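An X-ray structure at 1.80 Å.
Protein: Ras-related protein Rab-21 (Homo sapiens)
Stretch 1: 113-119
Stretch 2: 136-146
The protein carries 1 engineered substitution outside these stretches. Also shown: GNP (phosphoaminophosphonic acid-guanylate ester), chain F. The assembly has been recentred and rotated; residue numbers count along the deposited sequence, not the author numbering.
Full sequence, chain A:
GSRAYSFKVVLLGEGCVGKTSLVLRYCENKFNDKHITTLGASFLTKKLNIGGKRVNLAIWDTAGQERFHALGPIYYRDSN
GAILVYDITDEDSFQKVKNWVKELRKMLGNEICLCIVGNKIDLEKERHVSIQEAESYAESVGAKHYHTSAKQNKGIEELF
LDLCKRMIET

Stretch 1, residues 113-119: CLCIVGN
Stretch 2 (136-146) SYAESVGAKHY

Four backbone hydrogen bonds join the two stretches as neighbouring parallel strands. Three are short: Ile116 N donates to Lys144 O at 2.9 Å and 171°, Tyr146 N to Ile116 O at 2.9 Å and 154°, and Gly118 N to Tyr146 O at 2.9 Å and 151°. The fourth, Lys144 N to Leu114 O, is longer at 3.3 Å but nearly straight at 165°. The alternation is that of a parallel ladder, in which Ile116 uses both its N and its O to reach the residues before and after its partner His145, while Tyr146 does the same towards Ile116 and Gly118.

The register follows directly: Cys115 pairs with Lys144 (CA to CA 5.2 Å), Ile116 with His145 (CA to CA 4.8 Å) and Val117 with Tyr146 (CA to CA 4.8 Å). Strand 113-119 is extended throughout, with phi from -80° to -121° and psi from 100° to 161°; residues Lys144, His145 and Tyr146 have phi/psi of -107/145, -101/143 and -138/145. Their N-to-C directions differ by 26°, and the axes approach to 4.7 Å. CA-H...O contacts supplement the ladder, the shortest from His145 CA to Ile116 O at 3.2 Å.

Before this strand, stretch 2 is helical from 136 to 140, with phi/psi near -58/-43. Ser140 (chi1 82°, p) turns its OG back to Tyr137 O at 2.7 Å. Val141 (-107/12) leaves the helix, Gly142 adopts the positive phi that favours glycine (71/20), and Ala143 (-97/166) returns to an extended conformation. Ala143 N donates to Ala138 O at 2.9 Å, tying this turn to the helix. A water extends the link between the stretches, accepting from Leu114 N at 2.9 Å and donating to Gly142 O at 2.8 Å.

Side chains divide between the two sheet faces. On the face of Ile116 and His145, Ile116 (chi1 -58°, m; chi2 176°, t) is the centre of the apolar packing and the residue most covered by the other stretch. Ile116 CD1 reaches the end of the helix and the turn, lying 3.6 Å from Tyr137 CD2, 3.8 Å from Ala138 CB, 4.2 Å from Val141 CG2 and 4.0 Å from Ala143 CB. Tyr137 (t, chi2 73°) meets this methyl obliquely, and Val141 is m. Leu114 (m, t) adds a contact from its CB to Ala143 CB at 3.7 Å. The His145 ring (chi1 -173°, t; chi2 91°) lies with one face over Ile116 O.

On the face of Cys115, Lys144, Val117 and Tyr146, where Lys144 is modelled only as far as CB, the tyrosine (chi1 -56°, m; chi2 85°) leans towards Cys115 (m), whose SG is 3.5 Å from Tyr146 CE1. Cys115 SG sits obliquely, 4.6 Å from the centroid of the Tyr146 ring and 55° off its normal, a polarisable partner for the aromatic ring. Val117 (t) packs more loosely, CG2 to Tyr146 CB at 4.2 Å. Beyond the contact, Asn119 (t, chi2 45°) places its ND2 3.2 Å from N7 of GNP. Together the stretches bury 497 Å², both sides summed.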

# COMPACT_ATOMS: atom_id res chain seq x y z
N CYS A 113 2.43 -9.82 4.99
CA CYS A 113 3.48 -9.09 4.29
C CYS A 113 3.14 -7.60 4.31
O CYS A 113 2.14 -7.17 3.74
CB CYS A 113 3.63 -9.59 2.85
SG CYS A 113 4.29 -11.27 2.70
N LEU A 114 3.98 -6.83 4.99
CA LEU A 114 3.75 -5.39 5.13
C LEU A 114 4.54 -4.58 4.11
O LEU A 114 5.71 -4.88 3.84
CB LEU A 114 4.11 -4.92 6.55
CG LEU A 114 3.31 -5.45 7.75
CD1 LEU A 114 3.74 -4.71 9.01
CD2 LEU A 114 1.81 -5.31 7.55
N CYS A 115 3.88 -3.58 3.54
CA CYS A 115 4.51 -2.60 2.66
C CYS A 115 4.32 -1.21 3.25
O CYS A 115 3.20 -0.83 3.60
CB CYS A 115 3.90 -2.64 1.26
SG CYS A 115 3.95 -4.23 0.44
N ILE A 116 5.41 -0.46 3.37
CA ILE A 116 5.34 0.95 3.74
C ILE A 116 5.66 1.75 2.49
O ILE A 116 6.74 1.63 1.91
CB ILE A 116 6.27 1.29 4.93
CG1 ILE A 116 5.90 0.42 6.14
CG2 ILE A 116 6.18 2.78 5.28
CD1 ILE A 116 6.80 0.58 7.34
N VAL A 117 4.68 2.54 2.05
CA VAL A 117 4.73 3.15 0.72
C VAL A 117 4.70 4.68 0.78
O VAL A 117 3.71 5.28 1.22
CB VAL A 117 3.60 2.61 -0.19
CG1 VAL A 117 3.68 3.22 -1.59
CG2 VAL A 117 3.66 1.09 -0.28
N GLY A 118 5.80 5.28 0.35
CA GLY A 118 5.91 6.73 0.22
C GLY A 118 5.41 7.16 -1.14
O GLY A 118 6.13 7.04 -2.14
N ASN A 119 4.18 7.64 -1.17
CA ASN A 119 3.53 8.06 -2.41
C ASN A 119 3.72 9.55 -2.70
O ASN A 119 4.05 10.33 -1.80
CB ASN A 119 2.04 7.69 -2.38
CG ASN A 119 1.35 7.91 -3.72
OD1 ASN A 119 1.87 7.54 -4.77
ND2 ASN A 119 0.17 8.53 -3.68
N SER A 136 14.48 2.96 7.31
CA SER A 136 14.95 2.41 8.58
C SER A 136 13.79 1.83 9.39
O SER A 136 13.88 0.70 9.88
CB SER A 136 15.68 3.47 9.41
OG SER A 136 16.00 2.98 10.70
N TYR A 137 12.71 2.59 9.52
CA TYR A 137 11.54 2.12 10.24
C TYR A 137 10.98 0.85 9.61
O TYR A 137 10.71 -0.13 10.30
CB TYR A 137 10.45 3.20 10.36
CG TYR A 137 9.19 2.65 10.99
CD1 TYR A 137 9.14 2.38 12.35
CD2 TYR A 137 8.06 2.38 10.22
CE1 TYR A 137 7.99 1.85 12.94
CE2 TYR A 137 6.91 1.85 10.79
CZ TYR A 137 6.89 1.59 12.15
OH TYR A 137 5.75 1.07 12.73
N ALA A 138 10.81 0.88 8.28
CA ALA A 138 10.32 -0.28 7.54
C ALA A 138 11.14 -1.54 7.85
O ALA A 138 10.57 -2.58 8.20
CB ALA A 138 10.32 0.00 6.04
N GLU A 139 12.47 -1.43 7.75
CA GLU A 139 13.35 -2.56 8.06
C GLU A 139 13.18 -3.05 9.51
O GLU A 139 13.15 -4.25 9.76
CB GLU A 139 14.82 -2.22 7.79
CG GLU A 139 15.76 -3.43 7.85
CD GLU A 139 17.19 -3.12 7.45
OE1 GLU A 139 17.42 -2.14 6.70
OE2 GLU A 139 18.09 -3.86 7.89
N SER A 140 13.04 -2.11 10.44
CA SER A 140 12.90 -2.44 11.87
C SER A 140 11.65 -3.26 12.20
O SER A 140 11.64 -4.00 13.18
CB SER A 140 12.93 -1.18 12.74
OG SER A 140 11.67 -0.54 12.80
N VAL A 141 10.60 -3.13 11.38
CA VAL A 141 9.34 -3.85 11.60
C VAL A 141 9.11 -5.01 10.62
O VAL A 141 8.01 -5.57 10.55
CB VAL A 141 8.10 -2.91 11.61
CG1 VAL A 141 8.14 -1.96 12.81
CG2 VAL A 141 7.96 -2.14 10.29
N GLY A 142 10.16 -5.36 9.87
CA GLY A 142 10.09 -6.46 8.91
C GLY A 142 9.25 -6.17 7.68
O GLY A 142 8.80 -7.09 7.00
N ALA A 143 9.04 -4.89 7.40
CA ALA A 143 8.33 -4.47 6.20
C ALA A 143 9.33 -4.11 5.12
O ALA A 143 10.53 -3.97 5.39
CB ALA A 143 7.43 -3.28 6.51
N LYS A 144 8.85 -3.98 3.88
CA LYS A 144 9.66 -3.41 2.82
C LYS A 144 9.12 -2.03 2.51
O LYS A 144 7.91 -1.78 2.62
CB LYS A 144 9.63 -4.30 1.58
N HIS A 145 10.02 -1.12 2.16
CA HIS A 145 9.65 0.24 1.79
C HIS A 145 9.64 0.40 0.28
O HIS A 145 10.48 -0.17 -0.42
CB HIS A 145 10.58 1.27 2.45
CG HIS A 145 10.15 2.68 2.24
ND1 HIS A 145 9.32 3.35 3.12
CD2 HIS A 145 10.41 3.55 1.24
CE1 HIS A 145 9.10 4.57 2.67
NE2 HIS A 145 9.75 4.72 1.53
N TYR A 146 8.68 1.18 -0.22
CA TYR A 146 8.50 1.41 -1.65
C TYR A 146 8.19 2.88 -1.92
O TYR A 146 7.50 3.53 -1.13
CB TYR A 146 7.34 0.57 -2.20
CG TYR A 146 7.43 -0.92 -1.97
CD1 TYR A 146 6.99 -1.49 -0.77
CD2 TYR A 146 7.93 -1.77 -2.95
CE1 TYR A 146 7.06 -2.86 -0.56
CE2 TYR A 146 8.00 -3.15 -2.75
CZ TYR A 146 7.56 -3.68 -1.54
OH TYR A 146 7.62 -5.04 -1.31
PG GNP F . -9.50 8.88 1.10
O1G GNP F . -10.20 10.06 1.73
O2G GNP F . -10.30 8.15 0.05
O3G GNP F . -9.06 8.04 2.27
N3B GNP F . -8.17 9.41 0.36
PB GNP F . -7.17 8.59 -0.58
O1B GNP F . -6.02 8.06 0.19
O2B GNP F . -7.95 7.60 -1.37
O3A GNP F . -6.53 9.60 -1.56
PA GNP F . -6.89 9.88 -3.03
O1A GNP F . -6.40 8.77 -3.89
O2A GNP F . -8.31 10.27 -3.21
O5' GNP F . -6.01 11.13 -3.41
C5' GNP F . -6.02 12.28 -2.57
C4' GNP F . -5.35 13.44 -3.29
O4' GNP F . -3.95 13.13 -3.52
C3' GNP F . -5.93 13.79 -4.65
O3' GNP F . -5.89 15.19 -4.81
C2' GNP F . -4.99 13.05 -5.61
O2' GNP F . -4.95 13.59 -6.92
C1' GNP F . -3.66 13.24 -4.90
N9 GNP F . -2.66 12.24 -5.27
C8 GNP F . -2.75 10.87 -5.15
N7 GNP F . -1.69 10.24 -5.57
C5 GNP F . -0.83 11.26 -5.99
C6 GNP F . 0.47 11.19 -6.55
O6 GNP F . 1.16 10.19 -6.78
N1 GNP F . 0.99 12.46 -6.83
C2 GNP F . 0.32 13.64 -6.61
N2 GNP F . 0.97 14.77 -6.94
N3 GNP F . -0.90 13.72 -6.09
C4 GNP F . -1.42 12.49 -5.81
O HOH W 1 6.26 -7.95 6.33